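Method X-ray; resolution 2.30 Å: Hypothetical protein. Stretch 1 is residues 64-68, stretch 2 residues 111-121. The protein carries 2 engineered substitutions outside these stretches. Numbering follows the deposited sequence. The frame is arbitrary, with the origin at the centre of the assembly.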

# COMPACT_ATOMS: atom_id res chain seq x y z
N MSE A 64 9.09 16.33 7.54
CA MSE A 64 8.54 16.89 6.32
C MSE A 64 7.04 16.64 6.39
O MSE A 64 6.61 15.56 6.80
CB MSE A 64 9.13 16.17 5.10
CG MSE A 64 8.59 16.63 3.75
SE MSE A 64 6.86 15.85 3.27
CE MSE A 64 7.51 14.49 2.03
N VAL A 65 6.24 17.64 6.03
CA VAL A 65 4.79 17.46 6.06
C VAL A 65 4.17 18.03 4.80
O VAL A 65 4.66 19.02 4.26
CB VAL A 65 4.13 18.12 7.31
CG1 VAL A 65 4.23 19.65 7.25
CG2 VAL A 65 2.69 17.68 7.41
N ALA A 66 3.10 17.40 4.32
CA ALA A 66 2.44 17.88 3.11
C ALA A 66 1.13 17.17 2.80
O ALA A 66 0.65 16.32 3.56
CB ALA A 66 3.38 17.72 1.91
N TYR A 67 0.54 17.55 1.68
CA TYR A 67 -0.68 16.94 1.18
C TYR A 67 -0.20 16.14 -0.02
O TYR A 67 0.73 16.54 -0.71
CB TYR A 67 -1.69 18.02 0.75
CG TYR A 67 -2.85 18.20 1.70
CD1 TYR A 67 -3.21 19.47 2.14
CD2 TYR A 67 -3.61 17.11 2.12
CE1 TYR A 67 -4.30 19.66 2.99
CE2 TYR A 67 -4.71 17.29 2.97
CZ TYR A 67 -5.04 18.57 3.40
OH TYR A 67 -6.12 18.76 4.23
N MSE A 68 -0.83 15.00 -0.26
CA MSE A 68 -0.46 14.13 -1.37
C MSE A 68 -1.75 13.55 -1.98
O MSE A 68 -2.74 13.34 -1.28
CB MSE A 68 0.45 13.00 -0.85
CG MSE A 68 0.91 11.98 -1.89
SE MSE A 68 1.87 10.47 -1.09
CE MSE A 68 3.53 10.61 -2.06
N ALA A 111 2.84 26.48 -4.29
CA ALA A 111 1.71 27.12 -3.62
C ALA A 111 1.21 26.42 -2.36
O ALA A 111 0.93 27.09 -1.36
CB ALA A 111 0.56 27.31 -4.60
N LEU A 112 1.10 25.10 -2.39
CA LEU A 112 0.60 24.33 -1.24
C LEU A 112 1.63 24.05 -0.16
O LEU A 112 1.35 24.18 1.04
CB LEU A 112 0.06 22.99 -1.70
CG LEU A 112 -1.43 22.79 -1.93
CD1 LEU A 112 -1.64 21.29 -2.19
CD2 LEU A 112 -2.26 23.25 -0.71
N GLY A 113 2.81 23.64 -0.61
CA GLY A 113 3.90 23.29 0.28
C GLY A 113 4.15 24.15 1.50
O GLY A 113 4.07 23.66 2.63
N PHE A 114 4.45 25.42 1.29
CA PHE A 114 4.72 26.30 2.40
C PHE A 114 3.46 26.56 3.23
O PHE A 114 3.52 26.60 4.46
CB PHE A 114 5.35 27.61 1.90
CG PHE A 114 6.72 27.43 1.28
CD1 PHE A 114 7.78 26.90 2.03
CD2 PHE A 114 6.96 27.77 -0.04
CE1 PHE A 114 9.05 26.72 1.46
CE2 PHE A 114 8.23 27.60 -0.63
CZ PHE A 114 9.27 27.07 0.13
N VAL A 115 2.32 26.71 2.56
CA VAL A 115 1.05 26.97 3.23
C VAL A 115 0.71 25.84 4.21
O VAL A 115 0.47 26.09 5.39
CB VAL A 115 -0.09 27.13 2.19
CG1 VAL A 115 -1.43 27.36 2.89
CG2 VAL A 115 0.22 28.31 1.27
N VAL A 116 0.71 24.61 3.71
CA VAL A 116 0.41 23.45 4.55
C VAL A 116 1.35 23.40 5.76
O VAL A 116 0.90 23.30 6.90
CB VAL A 116 0.50 22.13 3.72
CG1 VAL A 116 0.46 20.90 4.64
CG2 VAL A 116 -0.67 22.06 2.72
N ALA A 117 2.65 23.48 5.51
CA ALA A 117 3.61 23.44 6.60
C ALA A 117 3.32 24.54 7.62
O ALA A 117 3.38 24.31 8.83
CB ALA A 117 5.04 23.59 6.06
N SER A 118 3.03 25.74 7.12
CA SER A 118 2.74 26.86 8.00
C SER A 118 1.51 26.62 8.87
O SER A 118 1.52 26.87 10.07
CB SER A 118 2.54 28.13 7.16
OG SER A 118 3.75 28.50 6.51
N LEU A 119 0.44 26.13 8.25
CA LEU A 119 -0.78 25.88 8.98
C LEU A 119 -0.59 24.79 10.03
O LEU A 119 -1.13 24.89 11.14
CB LEU A 119 -1.91 25.50 8.01
CG LEU A 119 -2.30 26.59 7.01
CD1 LEU A 119 -3.44 26.09 6.12
CD2 LEU A 119 -2.71 27.86 7.76
N VAL A 120 0.19 23.76 9.69
CA VAL A 120 0.44 22.67 10.62
C VAL A 120 1.25 23.16 11.83
O VAL A 120 0.95 22.81 12.97
CB VAL A 120 1.19 21.51 9.93
CG1 VAL A 120 1.63 20.49 10.96
CG2 VAL A 120 0.27 20.85 8.89
N ALA A 121 2.27 23.98 11.57
CA ALA A 121 3.11 24.52 12.64
C ALA A 121 2.27 25.38 13.60
O ALA A 121 2.39 25.28 14.82
CB ALA A 121 4.25 25.35 12.05
O HOH W 1 3.39 20.81 2.74

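The packing of a helix against a β-strand is usually a matter of small and branched aliphatic side chains meeting without direct polar bonds, and the pair formed by residues 64-68 and 111-121 illustrates the principle well. The first stretch is a segment of a longer strand; the second is helical and runs on beyond A121. Their axes approach to 7.5 Å, and their N-to-C directions differ by 121°, so the helix crosses the strand obliquely, in a sense closer to antiparallel than to parallel. The backbones come nearest at V65 and A66, where the CA atoms of V65 and A117 lie 6.1 Å apart and those of A66 and V116 are separated by the same 6.1 Å.

The helix satisfies its own backbone through the regular i to i+4 pattern, from V116 N donating to L112 O at 2.8 Å through to A121 N donating to A117 O at 3.0 Å. S118, whose CA-to-CB bond points away from the strand, adds a side-chain bond of the same local kind: its OG donates to F114 O at 2.8 Å. No direct hydrogen bond joins the two stretches, but one water does. Water 1 donates to V65 O at 2.7 Å and to G113 O at 2.9 Å, using both its hydrogens to link a strand carbonyl to a helix carbonyl. Two acceptors cannot bond to each other, and a water that donates to both resolves the difficulty. G113 O also accepts from A117 N at 3.2 Å, so the water shares this carbonyl with the helical bond.

The side chains follow the alternation expected of a strand. V65 and Y67 point toward the helix, while A66 between them points sideways. V65, in the p rotamer, is the residue most covered by the opposing stretch, and it touches A117 and V120. V65 CG1 lies 3.9 Å from A117 CA and 4.2 Å from A117 CB, a close approach to the helix backbone at a position where the side chain is a single methyl. V65 CG2 meets V120 CG2 at 4.3 Å, one helical turn after V116, and V65 CG1 also lies 4.5 Å from V120 CG2.

V116 is the most covered residue on the helix. Its CG1 sits 3.9 Å from A66 CA, packing on the strand backbone, and its CG2 approaches Y67 CD1 at 3.7 Å, obliquely to the ring. Nearer the start of the helical stretch, Y67 CB and L112 CD1 make a looser apolar contact at 4.4 Å. Tyrosine thus contributes its hydrocarbon portion here, while its hydroxyl is hydrogen-bonded elsewhere in the structure.

L112, V116 and V120, spaced four residues apart, all direct their CA-to-CB bonds toward the strand, as the periodicity of a helix allows. The contact is modest, burying 278 Å² summed over both sides, and combines dispersion and the exclusion of solvent from apolar groups with a single water-mediated polar link.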